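Local atomic coordinates of BIFUNCTIONAL PROTEIN Proline utilization A (PutA) (PDB entry 5UX5), a protein that probably oxidises proline to glutamate in two steps, pairing an FAD-dependent proline dehydrogenase with an NAD-dependent aldehyde dehydrogenase in one polypeptide. Residues R151-L156 and Y185-A190; I295-G300 and V345-A350; D374-Q379 and T395-T400. All coordinates share one frame; numbering follows the deposited sequence.

Interaction 1. Residues R151-L156 and Y185-A190; sequences RLNVNL and YVSIKA
Asn153 lays its CB over one face of the Tyr185 ring, 4.1 Å from the ring centroid and offset toward the rim, a CH-pi contact. Its CG stands anti to the backbone N (chi1 173°), which carries the amide across the ring at an oblique 41° between planes and on to the next residue of the partner strand that faces the same way. There ND2 donates to Ser187 OG at 2.6 Å, with the hydroxyl lying in the amide plane. The ring itself is fixed at its far end, where Tyr185 OH is hydrogen-bonded to Arg296 and Glu376. Strands 151-157 and 185-189, joined through helix 164-178, form a parallel beta-alpha-beta unit of the proline dehydrogenase barrel, and their backbones meet in register at Val154 and Val186. Val154 N donates to Tyr185 O at 2.9 Å and Ser187 N returns a bond to Val154 O at 3.2 Å, both in the carbonyl planes. Val154 and Val186 point to the other face of the sheet, against helix 164-178. Farther along, Asn155 ND2 reaches Ser187 O at 3.0 Å from well above the carbonyl plane, while Asn155 OD1 is held by Tyr399 OH.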
# COMPACT_ATOMS: atom_id res chain seq x y z
N ARG A 151 12.84 1.52 -40.44
CA ARG A 151 12.55 2.75 -39.72
C ARG A 151 12.74 2.48 -38.22
O ARG A 151 12.61 1.34 -37.77
CB ARG A 151 11.12 3.25 -40.09
N LEU A 152 13.10 3.50 -37.44
CA LEU A 152 13.48 3.33 -36.03
C LEU A 152 12.42 3.91 -35.11
O LEU A 152 11.99 5.06 -35.28
CB LEU A 152 14.81 4.00 -35.73
CG LEU A 152 16.13 3.44 -36.29
CD1 LEU A 152 17.30 4.02 -35.52
CD2 LEU A 152 16.17 1.91 -36.28
N ASN A 153 12.00 3.15 -34.10
CA ASN A 153 11.15 3.67 -33.04
C ASN A 153 12.08 4.21 -31.96
O ASN A 153 12.70 3.44 -31.21
CB ASN A 153 10.20 2.59 -32.51
CG ASN A 153 9.39 3.03 -31.28
OD1 ASN A 153 8.68 2.22 -30.68
ND2 ASN A 153 9.46 4.29 -30.91
N VAL A 154 12.20 5.52 -31.88
CA VAL A 154 13.07 6.15 -30.90
C VAL A 154 12.28 6.36 -29.61
O VAL A 154 11.21 6.98 -29.62
CB VAL A 154 13.65 7.46 -31.45
CG1 VAL A 154 14.61 8.09 -30.46
CG2 VAL A 154 14.38 7.16 -32.75
N ASN A 155 12.79 5.79 -28.52
CA ASN A 155 12.12 5.79 -27.22
C ASN A 155 13.10 6.31 -26.17
O ASN A 155 14.18 5.74 -26.00
CB ASN A 155 11.64 4.36 -26.89
CG ASN A 155 10.88 4.26 -25.56
OD1 ASN A 155 11.14 3.35 -24.78
ND2 ASN A 155 9.93 5.15 -25.33
N LEU A 156 12.71 7.36 -25.47
CA LEU A 156 13.59 8.01 -24.50
C LEU A 156 13.43 7.35 -23.13
O LEU A 156 12.33 7.36 -22.55
CB LEU A 156 13.31 9.50 -24.44
CG LEU A 156 14.21 10.24 -23.43
CD1 LEU A 156 15.67 10.21 -23.86
CD2 LEU A 156 13.75 11.69 -23.23
N TYR A 185 9.83 8.42 -35.94
CA TYR A 185 8.91 7.70 -35.05
C TYR A 185 9.42 7.83 -33.63
O TYR A 185 10.52 7.35 -33.32
CB TYR A 185 8.86 6.25 -35.49
CG TYR A 185 7.85 5.34 -34.86
CD1 TYR A 185 7.68 5.28 -33.48
CD2 TYR A 185 7.11 4.47 -35.65
CE1 TYR A 185 6.76 4.39 -32.90
CE2 TYR A 185 6.22 3.58 -35.09
CZ TYR A 185 6.04 3.54 -33.72
OH TYR A 185 5.13 2.65 -33.18
N VAL A 186 8.64 8.46 -32.77
CA VAL A 186 8.94 8.49 -31.35
C VAL A 186 7.78 7.86 -30.61
O VAL A 186 6.62 7.93 -31.04
CB VAL A 186 9.21 9.93 -30.83
CG1 VAL A 186 10.40 10.54 -31.55
CG2 VAL A 186 7.96 10.81 -30.97
N SER A 187 8.07 7.25 -29.47
CA SER A 187 7.00 6.72 -28.65
C SER A 187 7.27 7.12 -27.21
O SER A 187 8.43 7.23 -26.80
CB SER A 187 6.79 5.18 -28.84
OG SER A 187 7.97 4.41 -28.76
N ILE A 188 6.20 7.43 -26.48
CA ILE A 188 6.27 7.96 -25.12
C ILE A 188 5.04 7.47 -24.35
O ILE A 188 4.02 7.09 -24.94
CB ILE A 188 6.35 9.51 -25.17
CG1 ILE A 188 6.69 10.10 -23.79
CG2 ILE A 188 5.08 10.11 -25.77
CD1 ILE A 188 6.83 11.59 -23.77
N LYS A 189 5.14 7.47 -23.01
CA LYS A 189 4.06 7.03 -22.12
C LYS A 189 3.45 8.21 -21.37
O LYS A 189 4.17 9.10 -20.91
CB LYS A 189 4.53 6.03 -21.07
CG LYS A 189 5.10 4.76 -21.59
CD LYS A 189 5.18 3.71 -20.51
CE LYS A 189 6.37 3.82 -19.58
NZ LYS A 189 6.47 2.51 -18.80
N ALA A 190 2.15 8.11 -21.12
CA ALA A 190 1.44 9.08 -20.30
C ALA A 190 2.13 9.30 -18.98
O ALA A 190 2.28 10.45 -18.52
CB ALA A 190 0.00 8.62 -20.05

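Interaction 2. Residues I295-G300 and V345-A350; sequences IRLVKG and VRVGIA. With FAD (flavin-adenine dinucleotide), chain E.
Arg296 and Val298 carry the flavin side of strands 293-298 and 345-350, adjacent parallel strands of the proline dehydrogenase TIM-type barrel, whereas Ile295, Leu297 and Val347 point to the opposite face, against helices such as 271-287 and 323-337. With CG anti to the backbone N (chi1 -176°), the Arg296 chain passes Ala350, its CG 3.9 Å from Ala350 CB, then bends at chi3 (-63°) to bring the guanidinium to the flavin. NH1 comes within 3.1 Å of FAD N5, a weak, bent hydrogen bond. Val298 is turned so that CG1 sits beside its backbone N and meets the isoalloxazine 3.5 Å from FAD C4X, while the same methyl packs on Ala350 CB. On the helix-facing side Ile295 crosses Val345 obliquely, CD1 to CG1. The backbones hold this arrangement through four hydrogen bonds, among them Gly348 N to Ile295 O at 2.8 Å and Leu297 N to Gly348 O, the latter nearly along the C=O axis. Past the strand end Gly300 N donates to FAD O2' at 2.6 Å, and the extended Lys299 chain delivers NZ to FAD O2A at 3.0 Å. Glu376 salt-bridges Arg296 NE, and Asp327 salt-bridges Lys299. Although these acids partly balance them, the guanidinium beside FAD N5 and the ammonium beside the pyrophosphate would be expected to stabilise negative charge on a reduced flavin and on the phosphates.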
# COMPACT_ATOMS: atom_id res chain seq x y z
N ILE A 295 -2.52 0.88 -34.45
CA ILE A 295 -2.43 0.16 -33.19
C ILE A 295 -1.19 -0.71 -33.25
O ILE A 295 -0.97 -1.44 -34.22
CB ILE A 295 -3.71 -0.64 -32.93
CG1 ILE A 295 -4.80 0.40 -32.63
CG2 ILE A 295 -3.54 -1.62 -31.78
CD1 ILE A 295 -6.18 -0.06 -32.65
N ARG A 296 -0.32 -0.56 -32.26
CA ARG A 296 0.79 -1.49 -32.08
C ARG A 296 0.30 -2.62 -31.17
O ARG A 296 -0.06 -2.37 -30.00
CB ARG A 296 2.01 -0.81 -31.47
CG ARG A 296 3.20 -1.76 -31.37
CD ARG A 296 4.26 -1.33 -30.38
NE ARG A 296 4.88 -0.07 -30.75
CZ ARG A 296 5.51 0.71 -29.89
NH1 ARG A 296 5.57 0.33 -28.62
NH2 ARG A 296 6.04 1.86 -30.28
N LEU A 297 0.25 -3.83 -31.70
CA LEU A 297 -0.15 -5.00 -30.93
C LEU A 297 1.08 -5.58 -30.24
O LEU A 297 2.02 -5.99 -30.92
CB LEU A 297 -0.75 -6.05 -31.84
CG LEU A 297 -2.23 -5.90 -32.11
CD1 LEU A 297 -2.73 -7.23 -32.61
CD2 LEU A 297 -2.89 -5.47 -30.86
N VAL A 298 1.06 -5.62 -28.90
CA VAL A 298 2.10 -6.27 -28.11
C VAL A 298 1.43 -7.32 -27.24
O VAL A 298 0.21 -7.32 -27.05
CB VAL A 298 2.90 -5.27 -27.24
CG1 VAL A 298 3.42 -4.07 -28.06
CG2 VAL A 298 2.08 -4.81 -26.06
N LYS A 299 2.23 -8.27 -26.74
CA LYS A 299 1.61 -9.23 -25.83
C LYS A 299 1.51 -8.68 -24.41
O LYS A 299 0.49 -8.88 -23.74
CB LYS A 299 2.34 -10.58 -25.89
CG LYS A 299 1.91 -11.40 -27.13
CD LYS A 299 2.76 -12.66 -27.42
CE LYS A 299 2.42 -13.23 -28.83
NZ LYS A 299 3.13 -14.49 -29.25
N GLY A 300 2.53 -7.94 -23.96
CA GLY A 300 2.52 -7.28 -22.66
C GLY A 300 3.78 -7.53 -21.86
O GLY A 300 4.21 -8.68 -21.75
N VAL A 345 -7.48 1.53 -39.61
CA VAL A 345 -6.64 1.12 -38.49
C VAL A 345 -5.46 0.35 -39.08
O VAL A 345 -5.60 -0.83 -39.43
CB VAL A 345 -7.41 0.27 -37.47
CG1 VAL A 345 -6.62 0.18 -36.17
CG2 VAL A 345 -8.78 0.86 -37.21
N ARG A 346 -4.32 1.01 -39.23
CA ARG A 346 -3.09 0.29 -39.52
C ARG A 346 -2.64 -0.44 -38.26
O ARG A 346 -3.08 -0.14 -37.14
CB ARG A 346 -2.00 1.24 -39.98
CG ARG A 346 -2.43 2.20 -41.12
CD ARG A 346 -1.23 2.76 -41.86
NE ARG A 346 -0.44 1.68 -42.44
CZ ARG A 346 0.74 1.30 -41.97
NH1 ARG A 346 1.28 1.92 -40.92
NH2 ARG A 346 1.39 0.30 -42.55
N VAL A 347 -1.77 -1.44 -38.45
CA VAL A 347 -1.42 -2.39 -37.40
C VAL A 347 0.08 -2.61 -37.37
O VAL A 347 0.66 -3.08 -38.35
CB VAL A 347 -2.12 -3.74 -37.60
CG1 VAL A 347 -1.94 -4.56 -36.40
CG2 VAL A 347 -3.57 -3.53 -37.87
N GLY A 348 0.69 -2.37 -36.21
CA GLY A 348 2.04 -2.84 -35.98
C GLY A 348 2.02 -4.10 -35.12
O GLY A 348 1.65 -4.04 -33.94
N ILE A 349 2.37 -5.24 -35.70
CA ILE A 349 2.56 -6.47 -34.93
C ILE A 349 3.94 -6.40 -34.29
O ILE A 349 4.96 -6.36 -34.98
CB ILE A 349 2.40 -7.73 -35.80
CG1 ILE A 349 0.98 -8.29 -35.79
CG2 ILE A 349 3.30 -8.84 -35.32
CD1 ILE A 349 -0.01 -7.48 -36.49
N ALA A 350 3.97 -6.37 -32.96
CA ALA A 350 5.22 -6.23 -32.21
C ALA A 350 5.47 -7.57 -31.52
O ALA A 350 4.99 -7.81 -30.41
CB ALA A 350 5.15 -5.09 -31.19
PA FAD E . 6.55 -14.76 -26.65
O1A FAD E . 7.49 -15.78 -25.93
O2A FAD E . 5.63 -15.23 -27.68
O5B FAD E . 5.60 -13.98 -25.83
C5B FAD E . 5.91 -13.68 -24.48
C4B FAD E . 4.74 -12.96 -23.86
O4B FAD E . 3.74 -13.86 -23.46
C3B FAD E . 5.10 -12.19 -22.63
O3B FAD E . 5.68 -10.95 -22.84
C2B FAD E . 3.79 -12.09 -21.93
O2B FAD E . 3.10 -10.96 -22.30
C1B FAD E . 3.12 -13.38 -22.30
N9A FAD E . 3.20 -14.38 -21.25
C8A FAD E . 4.27 -15.23 -20.99
N7A FAD E . 3.99 -16.00 -19.92
C5A FAD E . 2.72 -15.73 -19.43
C6A FAD E . 1.93 -16.24 -18.38
N6A FAD E . 2.37 -17.28 -17.47
N1A FAD E . 0.70 -15.73 -18.19
C2A FAD E . 0.23 -14.72 -19.00
N3A FAD E . 0.97 -14.21 -20.03
C4A FAD E . 2.20 -14.68 -20.27
N1 FAD E . 5.24 -4.28 -24.08
C2 FAD E . 4.29 -3.41 -23.44
O2 FAD E . 3.63 -3.88 -22.32
N3 FAD E . 4.10 -2.11 -23.91
C4 FAD E . 4.78 -1.64 -25.04
O4 FAD E . 4.57 -0.35 -25.50
C4X FAD E . 5.65 -2.57 -25.81
N5 FAD E . 6.23 -2.22 -27.03
C5X FAD E . 7.00 -3.14 -27.76
C6 FAD E . 7.58 -2.79 -28.99
C7 FAD E . 8.35 -3.73 -29.67
C7M FAD E . 8.99 -3.39 -30.98
C8 FAD E . 8.52 -5.00 -29.18
C8M FAD E . 9.34 -6.00 -29.93
C9 FAD E . 7.94 -5.35 -27.97
C9A FAD E . 7.19 -4.43 -27.27
N10 FAD E . 6.60 -4.84 -26.03
C10 FAD E . 5.83 -3.92 -25.29
C1' FAD E . 6.86 -6.19 -25.50
C2' FAD E . 5.80 -7.23 -25.75
O2' FAD E . 4.68 -6.90 -25.01
C3' FAD E . 6.40 -8.60 -25.35
O3' FAD E . 6.66 -8.56 -24.00
C4' FAD E . 7.68 -9.05 -26.05
O4' FAD E . 7.85 -8.51 -27.31
C5' FAD E . 7.87 -10.59 -26.07
O5' FAD E . 6.73 -11.35 -26.47
P FAD E . 6.65 -12.22 -27.84
O1P FAD E . 5.39 -12.03 -28.76
O2P FAD E . 8.09 -11.90 -28.40
O3P FAD E . 7.19 -13.71 -27.49

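Interaction 3. Residues D374-Q379 and T395-T400; sequences DVEMLQ and TVILYT. With FAD (flavin-adenine dinucleotide), chain E.
The dimethylbenzene end of the flavin meets strands 373-378 and 396-403, which with the intervening helix 383-393 make a beta-alpha-beta unit of the proline dehydrogenase TIM-type barrel. FAD C7M lies 3.4 Å from Met377 O and also touches Tyr399 CB, and FAD C8M packs 3.7 Å from Leu378 CG, so both strands contribute to this wall of the pocket. Leu378 and Tyr399 run side by side, pointing the same way: Leu378 CD2 comes to 3.6 Å from Tyr399 CD2, approaching the ring obliquely. The Tyr399 ring leads off beyond it, CG anti to the backbone N (chi1 176°), to where its OH bonds to Asn155. Earlier on the same face, Glu376 and Ile397 are likewise parallel neighbours. The extended Glu376 chain carries its carboxylate past Ile397 CD1, 3.8 Å from OE1, into salt bridges with Lys294 and Arg296, an ion pair that probably helps to orient the guanidinium beside the flavin.

Behind this first shell the parallel backbones are in register from Val375 with Val396 to Leu378 with Tyr399. Val375 N donates almost straight to Thr395 O at 3.1 Å (177° at the hydrogen), and Tyr399 N meets Met377 O at 2.7 Å nearly along the C=O axis. The latter carbonyl is the one that FAD C7M approaches. The reverse face carries Val375, Val396, Met377 and Leu398; helix 383-393 touches the first three, and Met377 CB rests 4.0 Å from Leu398 CD2. At the strand entrance Asp374 lies alongside Thr395, while its OD2 is drawn into salt bridges with Arg346 and Lys294. At the far end Gln379 crosses Leu398 at about a right angle, CG 3.7 Å from Leu398 CD1.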
# COMPACT_ATOMS: atom_id res chain seq x y z
N ASP A 374 2.57 -3.27 -40.64
CA ASP A 374 3.96 -3.08 -40.31
C ASP A 374 4.30 -4.11 -39.25
O ASP A 374 3.41 -4.55 -38.52
CB ASP A 374 4.22 -1.66 -39.77
CG ASP A 374 3.79 -0.56 -40.75
OD1 ASP A 374 3.83 -0.80 -41.97
OD2 ASP A 374 3.42 0.54 -40.29
N VAL A 375 5.56 -4.54 -39.18
CA VAL A 375 6.05 -5.42 -38.13
C VAL A 375 7.07 -4.66 -37.29
O VAL A 375 8.02 -4.08 -37.84
CB VAL A 375 6.69 -6.70 -38.69
CG1 VAL A 375 7.42 -7.45 -37.58
CG2 VAL A 375 5.65 -7.59 -39.37
N GLU A 376 6.89 -4.66 -35.98
CA GLU A 376 7.77 -3.92 -35.09
C GLU A 376 8.57 -4.91 -34.24
O GLU A 376 7.99 -5.84 -33.67
CB GLU A 376 6.97 -2.93 -34.24
CG GLU A 376 6.00 -2.05 -35.09
CD GLU A 376 5.45 -0.85 -34.33
OE1 GLU A 376 4.67 -0.04 -34.92
OE2 GLU A 376 5.80 -0.71 -33.14
N MET A 377 9.90 -4.73 -34.19
CA MET A 377 10.83 -5.66 -33.56
C MET A 377 11.86 -4.90 -32.73
O MET A 377 11.88 -3.67 -32.68
CB MET A 377 11.53 -6.55 -34.61
CG MET A 377 10.63 -7.64 -35.25
SD MET A 377 11.38 -8.63 -36.59
CE MET A 377 12.27 -9.89 -35.69
N LEU A 378 12.74 -5.65 -32.05
CA LEU A 378 13.78 -5.09 -31.20
C LEU A 378 15.06 -4.86 -31.99
O LEU A 378 15.62 -5.80 -32.57
CB LEU A 378 14.08 -5.99 -30.01
CG LEU A 378 12.94 -5.89 -29.03
CD1 LEU A 378 13.19 -6.87 -27.92
CD2 LEU A 378 12.87 -4.45 -28.53
N GLN A 379 15.52 -3.61 -32.01
CA GLN A 379 16.67 -3.25 -32.83
C GLN A 379 17.89 -4.02 -32.37
O GLN A 379 18.31 -3.90 -31.22
CB GLN A 379 16.94 -1.75 -32.78
CG GLN A 379 17.92 -1.29 -33.82
CD GLN A 379 19.31 -1.29 -33.29
OE1 GLN A 379 19.50 -1.14 -32.08
NE2 GLN A 379 20.30 -1.46 -34.16
N THR A 395 7.60 -3.02 -44.35
CA THR A 395 7.91 -2.08 -43.28
C THR A 395 8.28 -2.85 -42.01
O THR A 395 7.47 -3.61 -41.47
CB THR A 395 6.72 -1.17 -42.99
OG1 THR A 395 6.25 -0.57 -44.21
CG2 THR A 395 7.09 -0.06 -42.00
N VAL A 396 9.48 -2.62 -41.51
CA VAL A 396 9.88 -3.16 -40.22
C VAL A 396 10.42 -2.01 -39.38
O VAL A 396 11.31 -1.26 -39.83
CB VAL A 396 10.91 -4.29 -40.38
CG1 VAL A 396 11.54 -4.64 -39.04
CG2 VAL A 396 10.24 -5.48 -40.99
N ILE A 397 9.88 -1.84 -38.19
CA ILE A 397 10.19 -0.70 -37.34
C ILE A 397 10.90 -1.20 -36.10
O ILE A 397 10.33 -1.95 -35.30
CB ILE A 397 8.93 0.09 -36.97
CG1 ILE A 397 8.16 0.41 -38.26
CG2 ILE A 397 9.31 1.35 -36.22
CD1 ILE A 397 6.71 0.74 -38.02
N LEU A 398 12.16 -0.79 -35.95
CA LEU A 398 13.01 -1.32 -34.89
C LEU A 398 12.96 -0.44 -33.64
O LEU A 398 13.20 0.78 -33.71
CB LEU A 398 14.45 -1.44 -35.38
CG LEU A 398 14.64 -2.47 -36.49
CD1 LEU A 398 16.11 -2.62 -36.82
CD2 LEU A 398 14.02 -3.80 -36.08
N TYR A 399 12.65 -1.06 -32.50
CA TYR A 399 12.67 -0.35 -31.23
C TYR A 399 14.08 0.14 -30.95
O TYR A 399 15.03 -0.64 -30.92
CB TYR A 399 12.18 -1.28 -30.11
CG TYR A 399 12.27 -0.66 -28.73
CD1 TYR A 399 11.31 0.24 -28.28
CD2 TYR A 399 13.33 -0.95 -27.89
CE1 TYR A 399 11.41 0.83 -27.02
CE2 TYR A 399 13.43 -0.37 -26.64
CZ TYR A 399 12.48 0.52 -26.21
OH TYR A 399 12.62 1.06 -24.96
N THR A 400 14.24 1.45 -30.80
CA THR A 400 15.56 2.02 -30.55
C THR A 400 15.55 2.84 -29.27
O THR A 400 15.01 3.97 -29.26
CB THR A 400 16.01 2.87 -31.74
OG1 THR A 400 16.06 2.05 -32.91
CG2 THR A 400 17.39 3.47 -31.50
PA FAD E . 6.55 -14.76 -26.65
O1A FAD E . 7.49 -15.78 -25.93
O2A FAD E . 5.63 -15.23 -27.68
O5B FAD E . 5.60 -13.98 -25.83
C5B FAD E . 5.91 -13.68 -24.48
C4B FAD E . 4.74 -12.96 -23.86
O4B FAD E . 3.74 -13.86 -23.46
C3B FAD E . 5.10 -12.19 -22.63
O3B FAD E . 5.68 -10.95 -22.84
C2B FAD E . 3.79 -12.09 -21.93
O2B FAD E . 3.10 -10.96 -22.30
C1B FAD E . 3.12 -13.38 -22.30
N9A FAD E . 3.20 -14.38 -21.25
C8A FAD E . 4.27 -15.23 -20.99
N7A FAD E . 3.99 -16.00 -19.92
C5A FAD E . 2.72 -15.73 -19.43
C6A FAD E . 1.93 -16.24 -18.38
N6A FAD E . 2.37 -17.28 -17.47
N1A FAD E . 0.70 -15.73 -18.19
C2A FAD E . 0.23 -14.72 -19.00
N3A FAD E . 0.97 -14.21 -20.03
C4A FAD E . 2.20 -14.68 -20.27
N1 FAD E . 5.24 -4.28 -24.08
C2 FAD E . 4.29 -3.41 -23.44
O2 FAD E . 3.63 -3.88 -22.32
N3 FAD E . 4.10 -2.11 -23.91
C4 FAD E . 4.78 -1.64 -25.04
O4 FAD E . 4.57 -0.35 -25.50
C4X FAD E . 5.65 -2.57 -25.81
N5 FAD E . 6.23 -2.22 -27.03
C5X FAD E . 7.00 -3.14 -27.76
C6 FAD E . 7.58 -2.79 -28.99
C7 FAD E . 8.35 -3.73 -29.67
C7M FAD E . 8.99 -3.39 -30.98
C8 FAD E . 8.52 -5.00 -29.18
C8M FAD E . 9.34 -6.00 -29.93
C9 FAD E . 7.94 -5.35 -27.97
C9A FAD E . 7.19 -4.43 -27.27
N10 FAD E . 6.60 -4.84 -26.03
C10 FAD E . 5.83 -3.92 -25.29
C1' FAD E . 6.86 -6.19 -25.50
C2' FAD E . 5.80 -7.23 -25.75
O2' FAD E . 4.68 -6.90 -25.01
C3' FAD E . 6.40 -8.60 -25.35
O3' FAD E . 6.66 -8.56 -24.00
C4' FAD E . 7.68 -9.05 -26.05
O4' FAD E . 7.85 -8.51 -27.31
C5' FAD E . 7.87 -10.59 -26.07
O5' FAD E . 6.73 -11.35 -26.47
P FAD E . 6.65 -12.22 -27.84
O1P FAD E . 5.39 -12.03 -28.76
O2P FAD E . 8.09 -11.90 -28.40
O3P FAD E . 7.19 -13.71 -27.49

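Interactions 1, 2 and 3 follow one another along the chain without interleaving, all in the parallel beta-barrel of the proline dehydrogenase domain. Their centres lie about 14 Å (1 and 2), about 11 Å (1 and 3) and about 11 Å (2 and 3) apart. Strands 345-350 and 373-378 are neighbours, joining interaction 2 to interaction 3, and strands 396-403 and 151-157 join interaction 3 to interaction 1, so the late part of the barrel is closed against its beginning. Interactions 2 and 3 both touch FAD, and two salt bridges join their neighbouring strands. Tyr185 of interaction 1 reaches Arg296, linking that contact indirectly to the flavin site.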